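Local structure of Vv2_1132 (Vibrio vulnificus CMCP6, 5Y9S) at residues 101-106 and 153-158; 111-116 and 252-257; 178-183 and 279-284. The protein probably regulates transcription as a tetrameric LysR-type factor, pairing a DNA-binding helix-turn-helix region with a domain of the kind that senses small-molecule effectors. All coordinates share one frame; numbering follows the deposited sequence.

Overall arrangement
Contact 1 lies in the buried part of the regulatory domain, contact 3 is partly buried and contact 2 is at the surface. Contacts 1 and 3 belong to one mixed sheet, in which strand 153-157 pairs with strand 277-286, with probable backbone hydrogen bonds from L282 N to T156 O and from Y284 N to L154 O; contact 1 is parallel and almost wholly apolar in its side chains, contact 3 antiparallel with a polar S179-D280 pair. Contact 2 joins helical and loop segments through an imidazole and a salt bridge, with no strand register. H254 ties it to E180 of contact 3 (about 11 Å between centres), while L114 packs against I103, C105 and F155 of contact 1.

Contact 1. Residues 101-106 and 153-158; sequences VRIVCL and LLFTYN
I103 and L153 are parallel bridge partners, their CA atoms 4.8 Å apart, and their side chains run alongside each other toward the same face. Three backbone bonds alternate across the pair: L153 N donates to R102 O, V104 N to L153 O at 2.9 Å with an N-H...O angle of 168°, and F155 N to V104 O. On the face bearing I103, L153 and F155, L153 reaches CD1 back to V101 CG1 (3.8 Å). I103 holds CG1 anti to its carbonyl carbon (chi1 -64°), which leaves CG2 anti to the backbone N; this methyl meets the F155 ring at its edge, near the ring plane, 3.7 Å from CD1. C105 brings only CB to F155, touching F155 CB and F155 O. On the other face V104 places CG1 between its backbone N and carbonyl carbon (chi1 60°), a setting in which CG1 lies 3.4 Å from L153 O and 3.7 Å from L154 CD1. Beyond the paired residues, L106 CD1 approaches T156 OG1 at 3.9 Å. R102 turns its guanidinium away from this packing, to a salt bridge with D152.

Strand 100-105 lies between strands 129-134 and 153-157, consistent with the 2-1-3 order of the type II periplasmic-binding-protein topology of LysR effector domains, in which right-handed beta-alpha-beta crossovers link each strand to the next in the chain. H142 of helix 139-147 lies on V104, and I139, H142 and F143 on L154, while helix 292-300 packs F297 on L153 and F155, and strand 277-286 borders strand 153-157.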
loop_
_atom_site.group_PDB
_atom_site.type_symbol
_atom_site.label_atom_id
_atom_site.label_comp_id
_atom_site.label_asym_id
_atom_site.label_seq_id
_atom_site.Cartn_x
_atom_site.Cartn_y
_atom_site.Cartn_z
ATOM N N VAL D 101 -18.281 -1.913 -31.706
ATOM C CA VAL D 101 -17.299 -0.917 -32.102
ATOM C C VAL D 101 -16.938 -0.119 -30.854
ATOM O O VAL D 101 -17.819 0.463 -30.206
ATOM C CB VAL D 101 -17.841 -0.009 -33.218
ATOM C CG1 VAL D 101 -16.745 0.903 -33.753
ATOM C CG2 VAL D 101 -18.429 -0.849 -34.347
ATOM N N ARG D 102 -15.648 -0.128 -30.502
ATOM C CA ARG D 102 -15.133 0.531 -29.301
ATOM C C ARG D 102 -14.653 1.923 -29.688
ATOM O O ARG D 102 -13.815 2.066 -30.582
ATOM C CB ARG D 102 -13.996 -0.280 -28.675
ATOM C CG ARG D 102 -14.456 -1.407 -27.740
ATOM C CD ARG D 102 -13.473 -2.594 -27.705
ATOM N NE ARG D 102 -12.797 -2.821 -28.988
ATOM C CZ ARG D 102 -11.656 -3.493 -29.130
ATOM N NH1 ARG D 102 -11.121 -3.651 -30.333
ATOM N NH2 ARG D 102 -11.036 -4.002 -28.065
ATOM N N ILE D 103 -15.198 2.947 -29.035
ATOM C CA ILE D 103 -14.946 4.334 -29.405
ATOM C C ILE D 103 -14.477 5.081 -28.168
ATOM O O ILE D 103 -15.082 4.955 -27.098
ATOM C CB ILE D 103 -16.200 4.995 -30.005
ATOM C CG1 ILE D 103 -16.589 4.290 -31.316
ATOM C CG2 ILE D 103 -15.947 6.456 -30.224
ATOM C CD1 ILE D 103 -17.994 4.570 -31.799
ATOM N N VAL D 104 -13.382 5.822 -28.304
ATOM C CA VAL D 104 -12.839 6.662 -27.243
ATOM C C VAL D 104 -12.796 8.095 -27.760
ATOM O O VAL D 104 -12.558 8.322 -28.952
ATOM C CB VAL D 104 -11.431 6.193 -26.812
ATOM C CG1 VAL D 104 -10.467 6.254 -27.983
ATOM C CG2 VAL D 104 -10.896 7.046 -25.692
ATOM N N CYS D 105 -13.040 9.056 -26.872
ATOM C CA CYS D 105 -13.007 10.472 -27.224
ATOM C C CYS D 105 -13.105 11.297 -25.952
ATOM O O CYS D 105 -13.274 10.769 -24.849
ATOM C CB CYS D 105 -14.145 10.857 -28.161
ATOM S SG CYS D 105 -15.766 10.459 -27.459
ATOM N N LEU D 106 -13.017 12.608 -26.132
ATOM C CA LEU D 106 -13.215 13.527 -25.030
ATOM C C LEU D 106 -14.687 13.555 -24.643
ATOM O O LEU D 106 -15.569 13.209 -25.440
ATOM C CB LEU D 106 -12.740 14.930 -25.405
ATOM C CG LEU D 106 -11.228 15.038 -25.603
ATOM C CD1 LEU D 106 -10.817 14.692 -27.063
ATOM C CD2 LEU D 106 -10.742 16.411 -25.167
ATOM N N LEU D 153 -11.841 3.129 -32.467
ATOM C CA LEU D 153 -11.854 4.451 -33.077
ATOM C C LEU D 153 -11.604 5.510 -32.019
ATOM O O LEU D 153 -11.976 5.356 -30.854
ATOM C CB LEU D 153 -13.169 4.763 -33.795
ATOM C CG LEU D 153 -13.592 3.804 -34.909
ATOM C CD1 LEU D 153 -15.072 3.977 -35.214
ATOM C CD2 LEU D 153 -12.753 4.046 -36.146
ATOM N N LEU D 154 -10.972 6.591 -32.447
ATOM C CA LEU D 154 -10.727 7.739 -31.595
ATOM C C LEU D 154 -11.199 8.979 -32.341
ATOM O O LEU D 154 -10.790 9.213 -33.480
ATOM C CB LEU D 154 -9.243 7.831 -31.231
ATOM C CG LEU D 154 -8.770 9.200 -30.763
ATOM C CD1 LEU D 154 -9.150 9.443 -29.289
ATOM C CD2 LEU D 154 -7.274 9.362 -30.987
ATOM N N PHE D 155 -12.088 9.745 -31.725
ATOM C CA PHE D 155 -12.516 11.032 -32.263
ATOM C C PHE D 155 -11.832 12.133 -31.473
ATOM O O PHE D 155 -11.772 12.061 -30.241
ATOM C CB PHE D 155 -14.029 11.177 -32.177
ATOM C CG PHE D 155 -14.760 10.295 -33.117
ATOM C CD1 PHE D 155 -15.019 8.977 -32.784
ATOM C CD2 PHE D 155 -15.179 10.771 -34.346
ATOM C CE1 PHE D 155 -15.687 8.146 -33.659
ATOM C CE2 PHE D 155 -15.847 9.948 -35.231
ATOM C CZ PHE D 155 -16.100 8.633 -34.894
ATOM N N THR D 156 -11.302 13.136 -32.171
ATOM C CA THR D 156 -10.545 14.179 -31.485
ATOM C C THR D 156 -10.460 15.424 -32.356
ATOM O O THR D 156 -10.654 15.372 -33.572
ATOM C CB THR D 156 -9.135 13.693 -31.122
ATOM O OG1 THR D 156 -8.513 14.619 -30.220
ATOM C CG2 THR D 156 -8.292 13.553 -32.384
ATOM N N TYR D 157 -10.186 16.549 -31.704
ATOM C CA TYR D 157 -9.826 17.786 -32.390
ATOM C C TYR D 157 -8.363 17.720 -32.827
ATOM O O TYR D 157 -7.528 17.096 -32.162
ATOM C CB TYR D 157 -10.038 18.999 -31.476
ATOM C CG TYR D 157 -11.469 19.267 -31.014
ATOM C CD1 TYR D 157 -12.443 19.679 -31.915
ATOM C CD2 TYR D 157 -11.835 19.118 -29.676
ATOM C CE1 TYR D 157 -13.742 19.926 -31.515
ATOM C CE2 TYR D 157 -13.140 19.364 -29.256
ATOM C CZ TYR D 157 -14.090 19.767 -30.193
ATOM O OH TYR D 157 -15.387 20.020 -29.821
ATOM N N ASN D 158 -8.057 18.370 -33.954
ATOM C CA ASN D 158 -6.740 18.226 -34.580
ATOM C C ASN D 158 -5.629 18.634 -33.619
ATOM O O ASN D 158 -5.815 19.474 -32.743
ATOM C CB ASN D 158 -6.651 19.068 -35.850
ATOM C CG ASN D 158 -6.799 20.547 -35.566
ATOM O OD1 ASN D 158 -5.943 21.153 -34.921
ATOM N ND2 ASN D 158 -7.898 21.137 -36.034
#

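Contact 2. Residues 111-116 and 252-257; sequences VNLLPK and PMHVIE
K116 and E257 form the charged end of this contact: K116 NZ donates to E257 OE1 at 3.0 Å, in a salt bridge that uses the syn lone pair of the oxygen. K116 starts with CG anti to its backbone N (chi1 179°) and bends at chi2 and chi4. E257 opens helix 257-261, where a nearby lysine may offset its negative charge.

The second centre is the H254 imidazole. Its ND1 is satisfied by a hydrogen bond to OE1 of E180, on strand 172-186, while its CD2 lies 3.5 Å from N112 O. The N112 and H254 side chains cross at about a right angle, with amide and ring planes 67° apart. V255 CG2 sits 3.5 Å above the H254 ring plane, toward the rim, and L113 CD1 lies over the opposite face. In the backbone, V255 N donates to P252 O, I256 N to M253 O, and M253 N to K181 O.

The contact joins the part of the fold holding strand 100-105 to that holding strand 248-252, consistent with the interface of the two subdomains of a LysR effector domain. V239 of helix 235-243 packs on V255, I281 of strand 277-286 lies against L113 and H254, and V111 and P115 touch L234 and S237 of the second subunit.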
loop_
_atom_site.group_PDB
_atom_site.type_symbol
_atom_site.label_atom_id
_atom_site.label_comp_id
_atom_site.label_asym_id
_atom_site.label_seq_id
_atom_site.Cartn_x
_atom_site.Cartn_y
_atom_site.Cartn_z
ATOM N N VAL D 111 -21.182 13.693 -26.389
ATOM C CA VAL D 111 -22.596 14.001 -26.221
ATOM C C VAL D 111 -23.175 14.783 -27.396
ATOM O O VAL D 111 -24.352 14.599 -27.720
ATOM C CB VAL D 111 -22.882 14.730 -24.885
ATOM C CG1 VAL D 111 -22.120 14.089 -23.745
ATOM C CG2 VAL D 111 -22.555 16.208 -24.961
ATOM N N ASN D 112 -22.391 15.625 -28.063
ATOM C CA ASN D 112 -22.925 16.475 -29.119
ATOM C C ASN D 112 -22.361 16.144 -30.491
ATOM O O ASN D 112 -22.822 16.715 -31.490
ATOM C CB ASN D 112 -22.664 17.947 -28.787
ATOM C CG ASN D 112 -21.363 18.140 -28.040
ATOM O OD1 ASN D 112 -20.297 17.737 -28.522
ATOM N ND2 ASN D 112 -21.438 18.736 -26.842
ATOM N N LEU D 113 -21.392 15.231 -30.582
ATOM C CA LEU D 113 -20.917 14.770 -31.879
ATOM C C LEU D 113 -21.339 13.335 -32.160
ATOM O O LEU D 113 -22.070 13.091 -33.121
ATOM C CB LEU D 113 -19.391 14.906 -31.987
ATOM C CG LEU D 113 -18.861 14.617 -33.397
ATOM C CD1 LEU D 113 -19.233 15.752 -34.331
ATOM C CD2 LEU D 113 -17.351 14.396 -33.395
ATOM N N LEU D 114 -20.915 12.377 -31.332
ATOM C CA LEU D 114 -21.167 10.974 -31.657
ATOM C C LEU D 114 -22.652 10.647 -31.814
ATOM O O LEU D 114 -23.024 10.069 -32.849
ATOM C CB LEU D 114 -20.470 10.085 -30.616
ATOM C CG LEU D 114 -18.948 10.251 -30.672
ATOM C CD1 LEU D 114 -18.256 9.261 -29.781
ATOM C CD2 LEU D 114 -18.444 10.114 -32.108
ATOM N N PRO D 115 -23.543 10.985 -30.880
ATOM C CA PRO D 115 -24.952 10.596 -31.076
ATOM C C PRO D 115 -25.560 11.152 -32.353
ATOM O O PRO D 115 -26.303 10.446 -33.047
ATOM C CB PRO D 115 -25.645 11.154 -29.822
ATOM C CG PRO D 115 -24.569 11.213 -28.798
ATOM C CD PRO D 115 -23.319 11.578 -29.546
ATOM N N LYS D 116 -25.281 12.414 -32.672
ATOM C CA LYS D 116 -25.713 12.965 -33.953
ATOM C C LYS D 116 -25.167 12.130 -35.102
ATOM O O LYS D 116 -25.918 11.703 -35.984
ATOM C CB LYS D 116 -25.258 14.418 -34.077
ATOM C CG LYS D 116 -25.624 15.087 -35.381
ATOM C CD LYS D 116 -26.871 15.950 -35.227
ATOM C CE LYS D 116 -27.274 16.595 -36.548
ATOM N NZ LYS D 116 -26.176 17.427 -37.128
ATOM N N PRO D 252 -17.841 25.679 -30.391
ATOM C CA PRO D 252 -17.923 25.085 -31.729
ATOM C C PRO D 252 -19.348 25.137 -32.254
ATOM O O PRO D 252 -20.306 24.975 -31.499
ATOM C CB PRO D 252 -17.461 23.640 -31.500
ATOM C CG PRO D 252 -16.610 23.714 -30.288
ATOM C CD PRO D 252 -17.203 24.781 -29.419
ATOM N N MET D 253 -19.477 25.371 -33.564
ATOM C CA MET D 253 -20.810 25.417 -34.160
ATOM C C MET D 253 -21.610 24.165 -33.848
ATOM O O MET D 253 -22.805 24.251 -33.580
ATOM C CB MET D 253 -20.741 25.602 -35.687
ATOM C CG MET D 253 -20.538 27.023 -36.168
ATOM S SD MET D 253 -22.008 28.009 -35.887
ATOM C CE MET D 253 -23.254 27.205 -36.861
ATOM N N HIS D 254 -20.978 22.987 -33.867
ATOM C CA HIS D 254 -21.785 21.770 -33.797
ATOM C C HIS D 254 -22.466 21.585 -32.443
ATOM O O HIS D 254 -23.389 20.767 -32.327
ATOM C CB HIS D 254 -20.934 20.536 -34.133
ATOM C CG HIS D 254 -20.094 20.045 -32.999
ATOM N ND1 HIS D 254 -18.788 20.442 -32.810
ATOM C CD2 HIS D 254 -20.379 19.189 -31.991
ATOM C CE1 HIS D 254 -18.300 19.844 -31.734
ATOM N NE2 HIS D 254 -19.248 19.083 -31.215
ATOM N N VAL D 255 -22.047 22.342 -31.425
ATOM C CA VAL D 255 -22.657 22.236 -30.105
ATOM C C VAL D 255 -23.907 23.098 -29.967
ATOM O O VAL D 255 -24.708 22.860 -29.055
ATOM C CB VAL D 255 -21.590 22.576 -29.041
ATOM C CG1 VAL D 255 -22.173 22.631 -27.658
ATOM C CG2 VAL D 255 -20.479 21.535 -29.083
ATOM N N ILE D 256 -24.145 24.041 -30.884
ATOM C CA ILE D 256 -25.215 25.018 -30.722
ATOM C C ILE D 256 -26.227 24.972 -31.861
ATOM O O ILE D 256 -26.996 25.919 -32.034
ATOM C CB ILE D 256 -24.644 26.441 -30.585
ATOM C CG1 ILE D 256 -23.723 26.725 -31.765
ATOM C CG2 ILE D 256 -23.885 26.580 -29.302
ATOM C CD1 ILE D 256 -23.295 28.183 -31.909
ATOM N N GLU D 257 -26.224 23.907 -32.662
ATOM C CA GLU D 257 -27.100 23.859 -33.832
ATOM C C GLU D 257 -28.550 24.098 -33.440
ATOM O O GLU D 257 -29.252 24.881 -34.087
ATOM C CB GLU D 257 -26.949 22.514 -34.545
ATOM C CG GLU D 257 -27.549 22.465 -35.949
ATOM C CD GLU D 257 -27.614 21.044 -36.524
ATOM O OE1 GLU D 257 -26.782 20.192 -36.140
ATOM O OE2 GLU D 257 -28.504 20.780 -37.361
#

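Contact 3. Residues 178-183 and 279-284; sequences HSEKVV and IDILCY
E180 sets CG between its backbone N and carbonyl carbon (chi1 64°), which lays CG beside I279 CG2 at 3.8 Å, the two side chains running alongside toward one face. V182 holds CG2 anti to its carbonyl carbon, and this methyl meets I279 CD1 at 3.6 Å. The motif is an antiparallel strand pair of the periplasmic-binding-protein-like LysR effector domain: the long strands 172-186 and 277-286 are consistent with the two crossing strands that link the subdomains of this family.

H178-I281 and E180-I279 are hydrogen-bonded pairs. In the first, I281 N donates to H178 O at 2.8 Å, and the return bond from H178 N is weak; in the second, E180 N gives to I279 O, and I279 N to E180 O. Between them lies the non-hydrogen-bonded pair S179-D280, CA atoms 4.5 Å apart. I279 also packs on F210, L211 and V214 of helix 210-220. The E180 carboxylate touches I281 CD1 with OE1 (3.6 Å), the oxygen bonded to H254. On the opposite face, S179 OG donates to D280 OD1 at 3.0 Å, arriving 40° out of the carboxylate plane.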
loop_
_atom_site.group_PDB
_atom_site.type_symbol
_atom_site.label_atom_id
_atom_site.label_comp_id
_atom_site.label_asym_id
_atom_site.label_seq_id
_atom_site.Cartn_x
_atom_site.Cartn_y
_atom_site.Cartn_z
ATOM N N HIS D 178 -15.389 16.453 -39.696
ATOM C CA HIS D 178 -16.131 17.700 -39.699
ATOM C C HIS D 178 -15.143 18.848 -39.634
ATOM O O HIS D 178 -14.172 18.793 -38.874
ATOM C CB HIS D 178 -17.085 17.763 -38.506
ATOM C CG HIS D 178 -18.342 18.512 -38.780
ATOM N ND1 HIS D 178 -19.369 18.588 -37.869
ATOM C CD2 HIS D 178 -18.742 19.216 -39.865
ATOM C CE1 HIS D 178 -20.351 19.310 -38.377
ATOM N NE2 HIS D 178 -19.995 19.706 -39.586
ATOM N N SER D 179 -15.386 19.863 -40.457
ATOM C CA SER D 179 -14.693 21.141 -40.391
ATOM C C SER D 179 -15.731 22.216 -40.109
ATOM O O SER D 179 -16.815 22.209 -40.705
ATOM C CB SER D 179 -13.935 21.442 -41.688
ATOM O OG SER D 179 -12.642 20.860 -41.683
ATOM N N GLU D 180 -15.413 23.119 -39.194
ATOM C CA GLU D 180 -16.371 24.116 -38.738
ATOM C C GLU D 180 -15.591 25.235 -38.069
ATOM O O GLU D 180 -14.357 25.261 -38.102
ATOM C CB GLU D 180 -17.394 23.505 -37.774
ATOM C CG GLU D 180 -16.766 23.006 -36.478
ATOM C CD GLU D 180 -17.790 22.454 -35.488
ATOM O OE1 GLU D 180 -17.398 21.692 -34.568
ATOM O OE2 GLU D 180 -18.990 22.771 -35.631
ATOM N N LYS D 181 -16.312 26.159 -37.448
ATOM C CA LYS D 181 -15.696 27.269 -36.745
ATOM C C LYS D 181 -16.094 27.235 -35.275
ATOM O O LYS D 181 -17.129 26.666 -34.893
ATOM C CB LYS D 181 -16.090 28.614 -37.374
ATOM C CG LYS D 181 -15.967 28.686 -38.918
ATOM C CD LYS D 181 -14.566 29.126 -39.366
ATOM C CE LYS D 181 -14.581 29.828 -40.729
ATOM N NZ LYS D 181 -14.136 31.252 -40.620
ATOM N N VAL D 182 -15.242 27.823 -34.452
ATOM C CA VAL D 182 -15.556 28.106 -33.064
ATOM C C VAL D 182 -16.015 29.558 -33.001
ATOM O O VAL D 182 -15.246 30.470 -33.313
ATOM C CB VAL D 182 -14.345 27.857 -32.154
ATOM C CG1 VAL D 182 -14.613 28.425 -30.781
ATOM C CG2 VAL D 182 -14.024 26.354 -32.092
ATOM N N VAL D 183 -17.269 29.783 -32.631
ATOM C CA VAL D 183 -17.861 31.116 -32.791
ATOM C C VAL D 183 -18.254 31.722 -31.456
ATOM O O VAL D 183 -18.586 30.993 -30.517
ATOM C CB VAL D 183 -19.071 31.067 -33.726
ATOM C CG1 VAL D 183 -18.641 30.492 -35.077
ATOM C CG2 VAL D 183 -20.213 30.261 -33.085
ATOM N N ILE D 279 -11.647 24.904 -37.066
ATOM C CA ILE D 279 -11.338 23.732 -36.263
ATOM C C ILE D 279 -11.796 22.492 -37.019
ATOM O O ILE D 279 -12.802 22.520 -37.736
ATOM C CB ILE D 279 -11.990 23.858 -34.866
ATOM C CG1 ILE D 279 -11.067 23.334 -33.800
ATOM C CG2 ILE D 279 -13.351 23.178 -34.786
ATOM C CD1 ILE D 279 -11.534 23.776 -32.471
ATOM N N ASP D 280 -11.035 21.409 -36.878
ATOM C CA ASP D 280 -11.328 20.146 -37.547
ATOM C C ASP D 280 -11.521 19.063 -36.500
ATOM O O ASP D 280 -10.844 19.058 -35.468
ATOM C CB ASP D 280 -10.202 19.706 -38.513
ATOM C CG ASP D 280 -9.620 20.852 -39.320
ATOM O OD1 ASP D 280 -10.395 21.640 -39.901
ATOM O OD2 ASP D 280 -8.377 20.947 -39.390
ATOM N N ILE D 281 -12.439 18.143 -36.769
ATOM C CA ILE D 281 -12.677 17.004 -35.895
ATOM C C ILE D 281 -12.276 15.754 -36.656
ATOM O O ILE D 281 -12.826 15.461 -37.728
ATOM C CB ILE D 281 -14.132 16.929 -35.430
ATOM C CG1 ILE D 281 -14.412 18.047 -34.423
ATOM C CG2 ILE D 281 -14.387 15.573 -34.802
ATOM C CD1 ILE D 281 -15.865 18.416 -34.312
ATOM N N LEU D 282 -11.325 15.016 -36.098
ATOM C CA LEU D 282 -10.699 13.897 -36.779
ATOM C C LEU D 282 -11.186 12.590 -36.182
ATOM O O LEU D 282 -11.543 12.525 -35.003
ATOM C CB LEU D 282 -9.173 13.980 -36.671
ATOM C CG LEU D 282 -8.681 15.340 -37.160
ATOM C CD1 LEU D 282 -7.192 15.520 -36.963
ATOM C CD2 LEU D 282 -9.072 15.494 -38.617
ATOM N N CYS D 283 -11.218 11.557 -37.017
ATOM C CA CYS D 283 -11.384 10.191 -36.550
ATOM C C CYS D 283 -10.144 9.400 -36.937
ATOM O O CYS D 283 -9.759 9.380 -38.112
ATOM C CB CYS D 283 -12.643 9.551 -37.126
ATOM S SG CYS D 283 -12.912 7.898 -36.450
ATOM N N TYR D 284 -9.520 8.761 -35.950
ATOM C CA TYR D 284 -8.329 7.939 -36.107
ATOM C C TYR D 284 -8.663 6.464 -35.959
ATOM O O TYR D 284 -9.542 6.091 -35.172
ATOM C CB TYR D 284 -7.280 8.271 -35.055
ATOM C CG TYR D 284 -6.527 9.535 -35.296
ATOM C CD1 TYR D 284 -5.372 9.534 -36.057
ATOM C CD2 TYR D 284 -6.939 10.728 -34.717
ATOM C CE1 TYR D 284 -4.656 10.692 -36.256
ATOM C CE2 TYR D 284 -6.229 11.891 -34.912
ATOM C CZ TYR D 284 -5.092 11.870 -35.689
ATOM O OH TYR D 284 -4.382 13.031 -35.897
#